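Local coordinates for protein M157 (Murid herpesvirus 1, PDB 2NYK) that serves as a viral MHC class I-like ligand for Ly49 receptors of natural killer cells, at residues V12-M23 with I160-Q169. The protein carries 1 engineered substitution. Sequence-based numbering, arbitrary orientation.
Sequences VNMDDFQFTFTM and IKNRWRSTVQ
Arg165 of helix 157-173 reaches Asp15 and Asp16 in the last turn of helix 9-18. Its CB makes loose contact with Asp16 OD1 and the Phe19 ring, whereas CG packs on CD2 of Phe19 at 3.6 Å. CD rests against both CB of Phe19 and the backbone carbonyl oxygen of Asp15. A bend at chi3 (65°) then turns the guanidinium toward Asp16, making a salt bridge: NE gives a fairly straight bond (160°) to the anti lone pair of Asp16 OD1 at 2.7 Å, close to the guanidinium plane, and NH2 adds a weak one. CB of Asp15 covers one guanidinium face, 3.4 Å from Arg165 CZ. Water 1 links NH2 to Asp15 OD2. NH1 turns back to Gln169 OE1 of its own helix. Gln169 CG lies over a face of the Phe19 ring, 3.7 Å from its centroid, a CH-pi contact.

The other carboxylate oxygen is held too, since Asn162 ND2 donates to the syn lone pair of Asp16 OD2 at 2.8 Å. Buried Lys161 sends NZ to Asp16 O and Phe19 O, at 2.9 and 2.7 Å, where the chain leaves the helix; water 3 and Gly107 O also accept from it. Farther along, Val168 CG2 sits over Phe21, and the sulfur of Met23 stands above the five-membered ring of Trp164, a Met-aromatic contact.

The two helix segments pass nearly at right angles (84°, axes 9.0 Å apart). Helix 157-173 also lies across the start of strand 21-30, with Trp164 and Val168 resting on Val41 of strand 35-41, within the MHC-like platform of sheet and helices.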
ATOM      1  N   VAL A  12      12.072   5.024 -22.574  1.00 34.84           N
ATOM      2  CA  VAL A  12      10.967   4.643 -21.690  1.00 33.46           C
ATOM      3  C   VAL A  12      10.826   3.118 -21.666  1.00 33.29           C
ATOM      4  O   VAL A  12      10.638   2.529 -20.598  1.00 33.13           O
ATOM      5  CB  VAL A  12       9.623   5.326 -22.100  1.00 33.78           C
ATOM      6  CG1 VAL A  12       8.448   4.812 -21.254  1.00 32.31           C
ATOM      7  CG2 VAL A  12       9.728   6.850 -21.977  1.00 32.91           C
ATOM      8  N   ASN A  13      10.957   2.493 -22.839  1.00 32.21           N
ATOM      9  CA  ASN A  13      10.833   1.040 -22.985  1.00 32.20           C
ATOM     10  C   ASN A  13      11.871   0.280 -22.164  1.00 31.47           C
ATOM     11  O   ASN A  13      11.551  -0.669 -21.443  1.00 29.98           O
ATOM     12  CB  ASN A  13      10.927   0.629 -24.463  1.00 32.05           C
ATOM     13  CG  ASN A  13       9.637   0.891 -25.242  1.00 34.74           C
ATOM     14  OD1 ASN A  13       9.650   0.932 -26.480  1.00 36.71           O
ATOM     15  ND2 ASN A  13       8.527   1.055 -24.533  1.00 35.48           N
ATOM     16  N   MET A  14      13.116   0.716 -22.275  1.00 30.95           N
ATOM     17  CA  MET A  14      14.198   0.104 -21.540  1.00 31.55           C
ATOM     18  C   MET A  14      14.030   0.273 -20.044  1.00 30.49           C
ATOM     19  O   MET A  14      14.318  -0.651 -19.296  1.00 30.38           O
ATOM     20  CB  MET A  14      15.532   0.687 -21.977  1.00 31.79           C
ATOM     21  CG  MET A  14      15.904   0.290 -23.385  1.00 35.32           C
ATOM     22  SD  MET A  14      17.658   0.497 -23.576  1.00 43.72           S
ATOM     23  CE  MET A  14      17.925  -0.521 -25.071  1.00 41.78           C
ATOM     24  N   ASP A  15      13.601   1.458 -19.621  1.00 30.82           N
ATOM     25  CA  ASP A  15      13.338   1.734 -18.207  1.00 31.65           C
ATOM     26  C   ASP A  15      12.136   0.957 -17.657  1.00 30.77           C
ATOM     27  O   ASP A  15      12.138   0.541 -16.494  1.00 31.17           O
ATOM     28  CB  ASP A  15      13.157   3.237 -17.976  1.00 32.67           C
ATOM     29  CG  ASP A  15      14.428   4.030 -18.244  1.00 36.10           C
ATOM     30  OD1 ASP A  15      15.541   3.465 -18.119  1.00 38.90           O
ATOM     31  OD2 ASP A  15      14.311   5.224 -18.591  1.00 40.22           O
ATOM     32  N   ASP A  16      11.124   0.743 -18.495  1.00 29.41           N
ATOM     33  CA  ASP A  16       9.961  -0.059 -18.087  1.00 28.48           C
ATOM     34  C   ASP A  16      10.418  -1.476 -17.796  1.00 27.26           C
ATOM     35  O   ASP A  16      10.015  -2.090 -16.807  1.00 25.19           O
ATOM     36  CB  ASP A  16       8.884  -0.067 -19.178  1.00 28.25           C
ATOM     37  CG  ASP A  16       8.127   1.244 -19.271  1.00 29.50           C
ATOM     38  OD1 ASP A  16       8.347   2.150 -18.435  1.00 30.40           O
ATOM     39  OD2 ASP A  16       7.299   1.366 -20.196  1.00 30.83           O
ATOM     40  N   PHE A  17      11.300  -1.984 -18.655  1.00 26.01           N
ATOM     41  CA  PHE A  17      11.808  -3.333 -18.475  1.00 25.12           C
ATOM     42  C   PHE A  17      12.663  -3.421 -17.217  1.00 24.83           C
ATOM     43  O   PHE A  17      12.482  -4.330 -16.408  1.00 24.95           O
ATOM     44  CB  PHE A  17      12.598  -3.799 -19.702  1.00 25.25           C
ATOM     45  CG  PHE A  17      13.120  -5.201 -19.579  1.00 24.61           C
ATOM     46  CD1 PHE A  17      12.318  -6.282 -19.919  1.00 24.84           C
ATOM     47  CD2 PHE A  17      14.390  -5.447 -19.065  1.00 26.42           C
ATOM     48  CE1 PHE A  17      12.792  -7.571 -19.802  1.00 25.42           C
ATOM     49  CE2 PHE A  17      14.873  -6.746 -18.940  1.00 25.31           C
ATOM     50  CZ  PHE A  17      14.074  -7.803 -19.304  1.00 25.93           C
ATOM     51  N   GLN A  18      13.591  -2.486 -17.054  1.00 25.15           N
ATOM     52  CA  GLN A  18      14.603  -2.618 -16.007  1.00 27.05           C
ATOM     53  C   GLN A  18      14.089  -2.406 -14.575  1.00 26.86           C
ATOM     54  O   GLN A  18      14.614  -3.006 -13.637  1.00 27.49           O
ATOM     55  CB  GLN A  18      15.796  -1.701 -16.271  1.00 27.69           C
ATOM     56  CG  GLN A  18      17.085  -2.194 -15.602  1.00 31.34           C
ATOM     57  CD  GLN A  18      17.506  -3.604 -16.069  1.00 34.57           C
ATOM     58  OE1 GLN A  18      17.374  -3.961 -17.247  1.00 32.29           O
ATOM     59  NE2 GLN A  18      17.999  -4.406 -15.130  1.00 35.43           N
ATOM     60  N   PHE A  19      13.074  -1.568 -14.420  1.00 26.48           N
ATOM     61  CA  PHE A  19      12.551  -1.225 -13.102  1.00 26.43           C
ATOM     62  C   PHE A  19      11.711  -2.340 -12.466  1.00 26.11           C
ATOM     63  O   PHE A  19      10.663  -2.718 -12.994  1.00 25.54           O
ATOM     64  CB  PHE A  19      11.758   0.081 -13.168  1.00 27.01           C
ATOM     65  CG  PHE A  19      11.307   0.572 -11.830  1.00 28.62           C
ATOM     66  CD1 PHE A  19      12.237   0.953 -10.864  1.00 31.61           C
ATOM     67  CD2 PHE A  19       9.953   0.632 -11.527  1.00 30.27           C
ATOM     68  CE1 PHE A  19      11.819   1.400  -9.604  1.00 34.83           C
ATOM     69  CE2 PHE A  19       9.527   1.076 -10.290  1.00 31.69           C
ATOM     70  CZ  PHE A  19      10.452   1.462  -9.328  1.00 34.42           C
ATOM     71  N   THR A  20      12.192  -2.856 -11.335  1.00 25.10           N
ATOM     72  CA  THR A  20      11.533  -3.925 -10.591  1.00 24.83           C
ATOM     73  C   THR A  20      10.644  -3.371  -9.471  1.00 24.64           C
ATOM     74  O   THR A  20      11.006  -2.404  -8.776  1.00 24.06           O
ATOM     75  CB  THR A  20      12.589  -4.924 -10.013  1.00 25.45           C
ATOM     76  OG1 THR A  20      13.283  -5.551 -11.098  1.00 27.30           O
ATOM     77  CG2 THR A  20      11.936  -6.015  -9.145  1.00 25.15           C
ATOM     78  N   PHE A  21       9.464  -3.970  -9.324  1.00 23.60           N
ATOM     79  CA  PHE A  21       8.510  -3.581  -8.278  1.00 23.43           C
ATOM     80  C   PHE A  21       7.392  -4.603  -8.154  1.00 23.30           C
ATOM     81  O   PHE A  21       7.270  -5.484  -8.984  1.00 22.68           O
ATOM     82  CB  PHE A  21       7.954  -2.168  -8.511  1.00 23.55           C
ATOM     83  CG  PHE A  21       6.963  -2.048  -9.669  1.00 25.01           C
ATOM     84  CD1 PHE A  21       5.594  -2.103  -9.440  1.00 24.55           C
ATOM     85  CD2 PHE A  21       7.413  -1.806 -10.974  1.00 26.25           C
ATOM     86  CE1 PHE A  21       4.681  -1.985 -10.496  1.00 25.93           C
ATOM     87  CE2 PHE A  21       6.532  -1.644 -12.036  1.00 26.91           C
ATOM     88  CZ  PHE A  21       5.142  -1.735 -11.810  1.00 26.64           C
ATOM     89  N   THR A  22       6.602  -4.487  -7.098  1.00 22.45           N
ATOM     90  CA  THR A  22       5.502  -5.408  -6.844  1.00 21.86           C
ATOM     91  C   THR A  22       4.199  -4.617  -6.828  1.00 22.33           C
ATOM     92  O   THR A  22       4.187  -3.400  -6.562  1.00 20.71           O
ATOM     93  CB  THR A  22       5.669  -6.169  -5.481  1.00 22.30           C
ATOM     94  OG1 THR A  22       5.393  -5.277  -4.390  1.00 23.09           O
ATOM     95  CG2 THR A  22       7.097  -6.719  -5.322  1.00 21.43           C
ATOM     96  N   MET A  23       3.115  -5.310  -7.166  1.00 21.70           N
ATOM     97  CA  MET A  23       1.780  -4.771  -7.109  1.00 22.54           C
ATOM     98  C   MET A  23       0.911  -5.816  -6.434  1.00 22.75           C
ATOM     99  O   MET A  23       1.061  -7.036  -6.690  1.00 21.47           O
ATOM    100  CB  MET A  23       1.261  -4.438  -8.508  1.00 23.94           C
ATOM    101  CG  MET A  23      -0.067  -3.664  -8.520  1.00 28.39           C
ATOM    102  SD  MET A  23      -0.401  -2.781 -10.111  1.00 36.05           S
ATOM    103  CE  MET A  23       1.262  -2.488 -10.685  1.00 29.11           C
ATOM    104  N   ILE A 160       1.218  -2.616 -17.710  1.00 23.06           N
ATOM    105  CA  ILE A 160       1.169  -2.280 -16.272  1.00 22.70           C
ATOM    106  C   ILE A 160       2.419  -1.532 -15.816  1.00 22.49           C
ATOM    107  O   ILE A 160       2.325  -0.473 -15.195  1.00 22.10           O
ATOM    108  CB  ILE A 160       0.917  -3.536 -15.401  1.00 21.77           C
ATOM    109  CG1 ILE A 160      -0.439  -4.198 -15.777  1.00 23.73           C
ATOM    110  CG2 ILE A 160       0.884  -3.155 -13.933  1.00 23.42           C
ATOM    111  CD1 ILE A 160      -0.619  -5.651 -15.226  1.00 19.81           C
ATOM    112  N   LYS A 161       3.590  -2.081 -16.127  1.00 22.69           N
ATOM    113  CA  LYS A 161       4.867  -1.441 -15.803  1.00 22.83           C
ATOM    114  C   LYS A 161       4.978  -0.060 -16.430  1.00 23.35           C
ATOM    115  O   LYS A 161       5.363   0.897 -15.764  1.00 22.45           O
ATOM    116  CB  LYS A 161       6.036  -2.331 -16.242  1.00 22.23           C
ATOM    117  CG  LYS A 161       6.124  -3.669 -15.491  1.00 22.89           C
ATOM    118  CD  LYS A 161       7.487  -4.350 -15.677  1.00 22.13           C
ATOM    119  CE  LYS A 161       8.532  -3.817 -14.682  1.00 22.05           C
ATOM    120  NZ  LYS A 161       9.884  -4.372 -15.026  1.00 20.69           N
ATOM    121  N   ASN A 162       4.578   0.056 -17.691  1.00 24.33           N
ATOM    122  CA  ASN A 162       4.602   1.354 -18.384  1.00 25.77           C
ATOM    123  C   ASN A 162       3.711   2.385 -17.686  1.00 25.51           C
ATOM    124  O   ASN A 162       4.096   3.532 -17.492  1.00 25.18           O
ATOM    125  CB  ASN A 162       4.218   1.200 -19.860  1.00 25.33           C
ATOM    126  CG  ASN A 162       4.111   2.542 -20.585  1.00 28.27           C
ATOM    127  OD1 ASN A 162       3.014   3.076 -20.751  1.00 28.65           O
ATOM    128  ND2 ASN A 162       5.249   3.085 -21.013  1.00 24.86           N
ATOM    129  N   ARG A 163       2.529   1.934 -17.282  1.00 26.52           N
ATOM    130  CA  ARG A 163       1.548   2.776 -16.584  1.00 26.52           C
ATOM    131  C   ARG A 163       1.981   3.196 -15.179  1.00 26.48           C
ATOM    132  O   ARG A 163       1.704   4.330 -14.755  1.00 27.59           O
ATOM    133  CB  ARG A 163       0.202   2.046 -16.492  1.00 26.75           C
ATOM    134  CG  ARG A 163      -0.590   2.082 -17.744  1.00 29.26           C
ATOM    135  CD  ARG A 163      -1.711   1.008 -17.777  1.00 33.06           C
ATOM    136  NE  ARG A 163      -2.672   1.135 -16.684  1.00 32.81           N
ATOM    137  CZ  ARG A 163      -3.350   2.243 -16.403  1.00 37.29           C
ATOM    138  NH1 ARG A 163      -3.176   3.345 -17.128  1.00 38.13           N
ATOM    139  NH2 ARG A 163      -4.207   2.258 -15.390  1.00 38.58           N
ATOM    140  N   TRP A 164       2.666   2.301 -14.465  1.00 25.13           N
ATOM    141  CA  TRP A 164       2.962   2.507 -13.038  1.00 25.85           C
ATOM    142  C   TRP A 164       4.387   2.871 -12.654  1.00 26.07           C
ATOM    143  O   TRP A 164       4.609   3.378 -11.557  1.00 26.23           O
ATOM    144  CB  TRP A 164       2.531   1.276 -12.230  1.00 24.79           C
ATOM    145  CG  TRP A 164       1.021   1.191 -12.164  1.00 25.27           C
ATOM    146  CD1 TRP A 164       0.175   0.600 -13.070  1.00 22.17           C
ATOM    147  CD2 TRP A 164       0.201   1.721 -11.129  1.00 23.11           C
ATOM    148  NE1 TRP A 164      -1.128   0.740 -12.655  1.00 22.33           N
ATOM    149  CE2 TRP A 164      -1.133   1.436 -11.466  1.00 24.49           C
ATOM    150  CE3 TRP A 164       0.472   2.413  -9.939  1.00 25.78           C
ATOM    151  CZ2 TRP A 164      -2.206   1.814 -10.645  1.00 25.20           C
ATOM    152  CZ3 TRP A 164      -0.587   2.807  -9.147  1.00 24.93           C
ATOM    153  CH2 TRP A 164      -1.905   2.508  -9.500  1.00 23.69           C
ATOM    154  N   ARG A 165       5.354   2.600 -13.526  1.00 26.32           N
ATOM    155  CA  ARG A 165       6.750   2.821 -13.176  1.00 27.17           C
ATOM    156  C   ARG A 165       7.020   4.191 -12.538  1.00 27.61           C
ATOM    157  O   ARG A 165       7.584   4.263 -11.470  1.00 28.60           O
ATOM    158  CB  ARG A 165       7.670   2.631 -14.383  1.00 26.79           C
ATOM    159  CG  ARG A 165       9.077   3.061 -14.077  1.00 26.16           C
ATOM    160  CD  ARG A 165      10.071   2.586 -15.127  1.00 26.80           C
ATOM    161  NE  ARG A 165       9.855   3.180 -16.445  1.00 29.03           N
ATOM    162  CZ  ARG A 165      10.217   4.417 -16.799  1.00 31.93           C
ATOM    163  NH1 ARG A 165      10.801   5.223 -15.926  1.00 30.85           N
ATOM    164  NH2 ARG A 165      10.008   4.837 -18.047  1.00 32.38           N
ATOM    165  N   SER A 166       6.635   5.264 -13.220  1.00 28.23           N
ATOM    166  CA  SER A 166       6.870   6.614 -12.722  1.00 29.51           C
ATOM    167  C   SER A 166       6.237   6.825 -11.334  1.00 27.98           C
ATOM    168  O   SER A 166       6.850   7.409 -10.461  1.00 28.31           O
ATOM    169  CB  SER A 166       6.316   7.632 -13.722  1.00 30.02           C
ATOM    170  OG  SER A 166       6.397   8.946 -13.196  1.00 36.58           O
ATOM    171  N   THR A 167       5.012   6.343 -11.151  1.00 27.13           N
ATOM    172  CA  THR A 167       4.314   6.436  -9.859  1.00 25.57           C
ATOM    173  C   THR A 167       5.104   5.742  -8.762  1.00 24.97           C
ATOM    174  O   THR A 167       5.323   6.304  -7.706  1.00 23.67           O
ATOM    175  CB  THR A 167       2.888   5.837  -9.958  1.00 26.70           C
ATOM    176  OG1 THR A 167       2.151   6.594 -10.916  1.00 25.18           O
ATOM    177  CG2 THR A 167       2.165   5.890  -8.593  1.00 23.81           C
ATOM    178  N   VAL A 168       5.592   4.540  -9.038  1.00 24.42           N
ATOM    179  CA  VAL A 168       6.296   3.757  -8.034  1.00 22.78           C
ATOM    180  C   VAL A 168       7.662   4.353  -7.662  1.00 23.28           C
ATOM    181  O   VAL A 168       8.070   4.302  -6.512  1.00 22.05           O
ATOM    182  CB  VAL A 168       6.477   2.306  -8.510  1.00 23.61           C
ATOM    183  CG1 VAL A 168       7.316   1.527  -7.506  1.00 21.53           C
ATOM    184  CG2 VAL A 168       5.118   1.641  -8.696  1.00 23.62           C
ATOM    185  N   GLN A 169       8.376   4.892  -8.642  1.00 24.14           N
ATOM    186  CA  GLN A 169       9.648   5.562  -8.382  1.00 25.95           C
ATOM    187  C   GLN A 169       9.420   6.797  -7.492  1.00 25.85           C
ATOM    188  O   GLN A 169      10.153   7.019  -6.536  1.00 26.34           O
ATOM    189  CB  GLN A 169      10.354   5.921  -9.712  1.00 26.63           C
ATOM    190  CG  GLN A 169      10.607   4.676 -10.601  1.00 29.61           C
ATOM    191  CD  GLN A 169      11.408   4.950 -11.885  1.00 34.72           C
ATOM    192  OE1 GLN A 169      10.970   5.692 -12.765  1.00 35.79           O
ATOM    193  NE2 GLN A 169      12.578   4.315 -11.997  1.00 36.60           N
TER
HETATM  194  O   HOH W   1      12.163   6.694 -18.515  1.00 48.63           O
HETATM  195  O   HOH W   2       6.670   4.256 -18.064  1.00 39.08           O
HETATM  196  O   HOH W   3      12.273  -5.344 -13.615  1.00 31.52           O